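N-acetylmuramoyl-L-alanine amidase domain-containing protein SAOUHSC_02979 (Staphylococcus aureus, PDB 5T1Q) probably cleaves bacterial cell-wall peptidoglycan as a secreted hydrolase, likely an amidase, that joins a glucosaminidase-type domain to a CHAP domain. Local coordinates at residues E11-K17 and Y133-A137; A99-N105 and S119-N123. All blocks are in the same frame, centred on the assembly; numbering follows the deposited sequence.

Interaction 1 (E11-K17 and Y133-A137)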
loop_
_atom_site.group_PDB
_atom_site.type_symbol
_atom_site.label_atom_id
_atom_site.label_comp_id
_atom_site.label_asym_id
_atom_site.label_seq_id
_atom_site.Cartn_x
_atom_site.Cartn_y
_atom_site.Cartn_z
ATOM N N GLU A 11 19.093 4.384 -11.062
ATOM C CA GLU A 11 17.994 4.719 -10.144
ATOM C C GLU A 11 18.407 4.577 -8.676
ATOM O O GLU A 11 17.961 5.356 -7.832
ATOM C CB GLU A 11 16.767 3.851 -10.440
ATOM C CG GLU A 11 16.084 4.205 -11.756
ATOM C CD GLU A 11 15.086 3.166 -12.244
ATOM O OE1 GLU A 11 14.391 3.463 -13.238
ATOM O OE2 GLU A 11 14.993 2.057 -11.668
ATOM N N LEU A 12 19.255 3.587 -8.383
ATOM C CA LEU A 12 19.732 3.339 -7.013
ATOM C C LEU A 12 20.714 4.400 -6.501
ATOM O O LEU A 12 20.758 4.670 -5.295
ATOM C CB LEU A 12 20.384 1.954 -6.902
ATOM C CG LEU A 12 19.474 0.727 -6.948
ATOM C CD1 LEU A 12 20.300 -0.544 -7.081
ATOM C CD2 LEU A 12 18.597 0.663 -5.709
ATOM N N LYS A 13 21.510 4.977 -7.402
ATOM C CA LYS A 13 22.474 6.018 -7.016
ATOM C C LYS A 13 21.777 7.293 -6.539
ATOM O O LYS A 13 22.280 7.977 -5.649
ATOM C CB LYS A 13 23.444 6.333 -8.164
ATOM C CG LYS A 13 24.497 5.252 -8.386
ATOM C CD LYS A 13 25.442 5.559 -9.545
ATOM C CE LYS A 13 24.729 5.499 -10.888
ATOM N NZ LYS A 13 25.665 5.599 -12.034
ATOM N N HIS A 14 20.617 7.593 -7.124
ATOM C CA HIS A 14 19.826 8.768 -6.739
ATOM C C HIS A 14 18.690 8.442 -5.754
ATOM O O HIS A 14 17.840 9.291 -5.507
ATOM C CB HIS A 14 19.261 9.457 -7.991
ATOM C CG HIS A 14 20.302 10.136 -8.823
ATOM N ND1 HIS A 14 21.132 9.449 -9.685
ATOM C CD2 HIS A 14 20.645 11.440 -8.928
ATOM C CE1 HIS A 14 21.943 10.302 -10.281
ATOM N NE2 HIS A 14 21.669 11.516 -9.839
ATOM N N LYS A 15 18.703 7.245 -5.163
ATOM C CA LYS A 15 17.643 6.826 -4.227
ATOM C C LYS A 15 17.470 7.796 -3.056
ATOM O O LYS A 15 18.425 8.425 -2.613
ATOM C CB LYS A 15 17.899 5.409 -3.687
ATOM C CG LYS A 15 19.025 5.296 -2.667
ATOM C CD LYS A 15 19.180 3.876 -2.155
ATOM C CE LYS A 15 20.276 3.794 -1.100
ATOM N NZ LYS A 15 20.369 2.434 -0.501
ATOM N N SER A 16 16.250 7.877 -2.539
ATOM C CA SER A 16 15.929 8.784 -1.440
ATOM C C SER A 16 15.141 8.089 -0.359
ATOM O O SER A 16 14.628 6.991 -0.558
ATOM C CB SER A 16 15.067 9.947 -1.959
ATOM O OG SER A 16 15.714 10.647 -3.010
ATOM N N LYS A 17 15.056 8.729 0.801
ATOM C CA LYS A 17 14.175 8.228 1.841
ATOM C C LYS A 17 12.771 8.583 1.381
ATOM O O LYS A 17 12.598 9.570 0.680
ATOM C CB LYS A 17 14.484 8.821 3.218
ATOM C CG LYS A 17 15.661 8.132 3.890
ATOM C CD LYS A 17 15.751 8.438 5.375
ATOM C CE LYS A 17 16.205 9.861 5.622
ATOM N NZ LYS A 17 16.402 10.104 7.074
ATOM N N TYR A 133 13.088 2.674 0.769
ATOM C CA TYR A 133 13.644 3.767 -0.001
ATOM C C TYR A 133 12.735 4.077 -1.168
ATOM O O TYR A 133 11.740 3.397 -1.390
ATOM C CB TYR A 133 15.075 3.473 -0.458
ATOM C CG TYR A 133 15.227 2.300 -1.390
ATOM C CD1 TYR A 133 15.281 1.005 -0.894
ATOM C CD2 TYR A 133 15.364 2.484 -2.764
ATOM C CE1 TYR A 133 15.448 -0.083 -1.736
ATOM C CE2 TYR A 133 15.539 1.399 -3.623
ATOM C CZ TYR A 133 15.584 0.115 -3.100
ATOM O OH TYR A 133 15.741 -0.980 -3.926
ATOM N N SER A 134 13.084 5.125 -1.894
ATOM C CA SER A 134 12.302 5.593 -3.009
ATOM C C SER A 134 13.221 5.832 -4.183
ATOM O O SER A 134 14.385 6.166 -4.001
ATOM C CB SER A 134 11.627 6.911 -2.621
ATOM O OG SER A 134 10.787 7.393 -3.654
ATOM N N ILE A 135 12.699 5.614 -5.384
ATOM C CA ILE A 135 13.420 5.920 -6.621
ATOM C C ILE A 135 12.450 6.616 -7.555
ATOM O O ILE A 135 11.241 6.390 -7.489
ATOM C CB ILE A 135 14.015 4.681 -7.331
ATOM C CG1 ILE A 135 12.924 3.687 -7.754
ATOM C CG2 ILE A 135 15.062 4.010 -6.454
ATOM C CD1 ILE A 135 13.432 2.571 -8.643
ATOM N N ASN A 136 12.992 7.478 -8.405
ATOM C CA ASN A 136 12.221 8.193 -9.392
ATOM C C ASN A 136 12.434 7.453 -10.719
ATOM O O ASN A 136 13.563 7.372 -11.205
ATOM C CB ASN A 136 12.724 9.632 -9.484
ATOM C CG ASN A 136 11.865 10.496 -10.381
ATOM O OD1 ASN A 136 12.342 11.026 -11.371
ATOM N ND2 ASN A 136 10.593 10.625 -10.048
ATOM N N ALA A 137 11.365 6.900 -11.287
ATOM C CA ALA A 137 11.468 6.144 -12.533
ATOM C C ALA A 137 10.326 6.418 -13.511
ATOM O O ALA A 137 9.245 6.866 -13.119
ATOM C CB ALA A 137 11.539 4.658 -12.223
HETATM O O HOH W 1 16.309 7.691 -7.763
#
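Ser134 O takes a nearly straight hydrogen bond from Ser16 N (2.9 Å, 167°), supplemented by a CA-H...O contact from Lys15 CA, which lies 3.3 Å from Ser134 O. Ser134 N returns a more bent bond to Ser16 O, 2.8 Å long, and the two hydrogen bonds together make a single antiparallel bridge, a hydrogen-bonded pair. The chain leaving the N-terminal helix 9-13 is thereby laid along one side of strand 131-140, whose other side is bonded to strand 119-128 of the two-stranded hairpin in the glucosaminidase-type domain.

Side chains extend the grip past the bridge. Tyr133, with CG placed between its backbone N and carbonyl carbon (chi1 63°), holds its ring beside the incoming segment, where the CB of Lys15 and the CD2 methyl of Leu12 approach obliquely. The extended Lys15 chain crosses the tyrosine at about a right angle, and its NZ ends 5.4 Å from the ring centroid of Tyr133, at most a weak cation-pi attraction.

At the helical end a water links the two backbones, donating to Glu11 O and accepting a weak bond from Asn136 N. The extended Glu11 side chain passes obliquely over Ile135, and its carboxylate is anchored through OE2 by a salt bridge to Lys112 and a bond from Thr8 N. Lys17, at the far end, pairs with Asp309. The Glu11 carboxylate also rests on the strand's aliphatic groups, Glu11 OE2 lying 3.4 Å from Ile135 CD1 and Glu11 OE1 3.3 Å from Ala137 CB.

Interaction 2 (A99-N105 and S119-N123)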
loop_
_atom_site.group_PDB
_atom_site.type_symbol
_atom_site.label_atom_id
_atom_site.label_comp_id
_atom_site.label_asym_id
_atom_site.label_seq_id
_atom_site.Cartn_x
_atom_site.Cartn_y
_atom_site.Cartn_z
ATOM N N ALA A 99 -2.458 8.028 -8.787
ATOM C CA ALA A 99 -2.368 8.991 -9.883
ATOM C C ALA A 99 -1.798 8.326 -11.143
ATOM O O ALA A 99 -2.053 8.773 -12.256
ATOM C CB ALA A 99 -1.520 10.186 -9.478
ATOM N N LEU A 100 -1.030 7.254 -10.942
ATOM C CA LEU A 100 -0.450 6.468 -12.030
ATOM C C LEU A 100 -1.518 5.629 -12.743
ATOM O O LEU A 100 -1.366 5.298 -13.916
ATOM C CB LEU A 100 0.635 5.533 -11.472
ATOM C CG LEU A 100 1.333 4.565 -12.428
ATOM C CD1 LEU A 100 1.988 5.298 -13.589
ATOM C CD2 LEU A 100 2.367 3.745 -11.670
ATOM N N ALA A 101 -2.579 5.277 -12.017
ATOM C CA ALA A 101 -3.660 4.440 -12.565
ATOM C C ALA A 101 -4.819 5.183 -13.202
ATOM O O ALA A 101 -5.571 4.582 -13.948
ATOM C CB ALA A 101 -4.196 3.530 -11.486
ATOM N N LYS A 102 -5.017 6.455 -12.876
ATOM C CA LYS A 102 -6.128 7.198 -13.493
ATOM C C LYS A 102 -5.631 8.117 -14.611
ATOM O O LYS A 102 -4.435 8.128 -14.924
ATOM C CB LYS A 102 -6.999 7.904 -12.440
ATOM C CG LYS A 102 -6.281 8.652 -11.336
ATOM C CD LYS A 102 -7.270 9.001 -10.232
ATOM C CE LYS A 102 -6.594 9.726 -9.086
ATOM N NZ LYS A 102 -7.501 9.820 -7.904
ATOM N N SER A 103 -6.556 8.832 -15.243
ATOM C CA SER A 103 -6.211 9.722 -16.344
ATOM C C SER A 103 -5.134 10.716 -15.910
ATOM O O SER A 103 -5.176 11.203 -14.785
ATOM C CB SER A 103 -7.452 10.477 -16.835
ATOM O OG SER A 103 -7.125 11.399 -17.865
ATOM N N PRO A 104 -4.172 11.030 -16.784
ATOM C CA PRO A 104 -4.070 10.507 -18.156
ATOM C C PRO A 104 -3.053 9.367 -18.296
ATOM O O PRO A 104 -2.636 9.066 -19.402
ATOM C CB PRO A 104 -3.579 11.730 -18.925
ATOM C CG PRO A 104 -2.691 12.415 -17.942
ATOM C CD PRO A 104 -3.364 12.249 -16.608
ATOM N N ASN A 105 -2.686 8.719 -17.194
ATOM C CA ASN A 105 -1.638 7.686 -17.230
ATOM C C ASN A 105 -2.167 6.266 -17.446
ATOM O O ASN A 105 -1.567 5.493 -18.188
ATOM C CB ASN A 105 -0.795 7.808 -15.973
ATOM C CG ASN A 105 -0.136 9.172 -15.858
ATOM O OD1 ASN A 105 0.381 9.711 -16.842
ATOM N ND2 ASN A 105 -0.152 9.736 -14.667
ATOM N N SER A 119 5.562 8.038 -21.710
ATOM C CA SER A 119 6.040 7.682 -20.392
ATOM C C SER A 119 5.716 8.786 -19.373
ATOM O O SER A 119 5.455 9.936 -19.755
ATOM C CB SER A 119 7.552 7.449 -20.485
ATOM O OG SER A 119 8.035 6.752 -19.363
ATOM N N VAL A 120 5.710 8.426 -18.087
ATOM C CA VAL A 120 5.429 9.383 -17.004
ATOM C C VAL A 120 6.303 9.083 -15.774
ATOM O O VAL A 120 6.339 7.938 -15.299
ATOM C CB VAL A 120 3.924 9.394 -16.605
ATOM C CG1 VAL A 120 3.490 8.060 -16.009
ATOM C CG2 VAL A 120 3.624 10.537 -15.635
ATOM N N PRO A 121 7.020 10.104 -15.260
ATOM C CA PRO A 121 7.888 9.887 -14.098
ATOM C C PRO A 121 7.146 9.857 -12.754
ATOM O O PRO A 121 6.293 10.708 -12.492
ATOM C CB PRO A 121 8.848 11.082 -14.152
ATOM C CG PRO A 121 8.063 12.155 -14.814
ATOM C CD PRO A 121 7.205 11.454 -15.833
ATOM N N PHE A 122 7.472 8.870 -11.927
ATOM C CA PHE A 122 6.880 8.727 -10.590
ATOM C C PHE A 122 7.887 8.257 -9.578
ATOM O O PHE A 122 8.813 7.510 -9.907
ATOM C CB PHE A 122 5.732 7.707 -10.578
ATOM C CG PHE A 122 4.393 8.289 -10.897
ATOM C CD1 PHE A 122 3.977 8.440 -12.210
ATOM C CD2 PHE A 122 3.536 8.674 -9.876
ATOM C CE1 PHE A 122 2.728 8.971 -12.499
ATOM C CE2 PHE A 122 2.295 9.216 -10.159
ATOM C CZ PHE A 122 1.890 9.362 -11.474
ATOM N N ASN A 123 7.699 8.721 -8.343
ATOM C CA ASN A 123 8.471 8.237 -7.217
ATOM C C ASN A 123 7.796 6.925 -6.850
ATOM O O ASN A 123 6.567 6.835 -6.829
ATOM C CB ASN A 123 8.455 9.244 -6.074
ATOM C CG ASN A 123 9.183 10.514 -6.438
ATOM O OD1 ASN A 123 10.331 10.477 -6.898
ATOM N ND2 ASN A 123 8.528 11.643 -6.248
#
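A beta-hairpin strand packed on a loop of the glucosaminidase-type domain forms this contact: the 119-123 part of strand 119-128 turns Val120 and Phe122 toward the 99-105 segment of the loop that follows helix 82-93. Leu100 CB sits over one face of the Phe122 ring, offset toward the rim, in a CH-pi contact 4.1 Å from the ring centroid. Leu100 reaches further with CD1, 3.9 Å from Phe122 CE1 and 4.0 Å from Val120 CG1, its CG pointing opposite the backbone N (chi1 177°).

Asn105 meets the same ring at its edge. Its amide stands almost perpendicular to the ring (87°), with Asn105 ND2 near the ring plane and 3.7 Å from Phe122 CE1. That amide is held by bonds at both ends: Asn105 ND2 donates to Ala99 O over 3.2 Å, from above the carbonyl plane, and OD1 accepts from Lys141 NZ. The first bond spans residues 99 to 105 of the loop and helps fix the rotation of the amide, while Asn105 OD1 also packs 3.6 Å from Val120 CG2. Ala99 CB also lies at the ring's edge, near its plane. The arrangement is that of a beta-hairpin strand packing its inward aromatic and aliphatic side chains on a neighbouring loop of the glucosaminidase-type domain.

Both contacts meet at one two-stranded antiparallel hairpin but use different strands and different chemistry. Interaction 1 lies toward the surface, where strand 131-140 takes up an N-terminal segment through backbone bonds, a water and charged side chains with partners beyond the two segments. Interaction 2 is buried and has no hydrogen bond across it: strand 119-128 offers an aromatic ring and a valine to a loop whose polar group bonds within its own segment and to Lys141. The strands couple the two directly, Phe122 N lying 2.9 Å from Ala137 O in a probable hydrogen bond. The hairpin thus joins the N-terminal segment to the interior of the glucosaminidase-type domain.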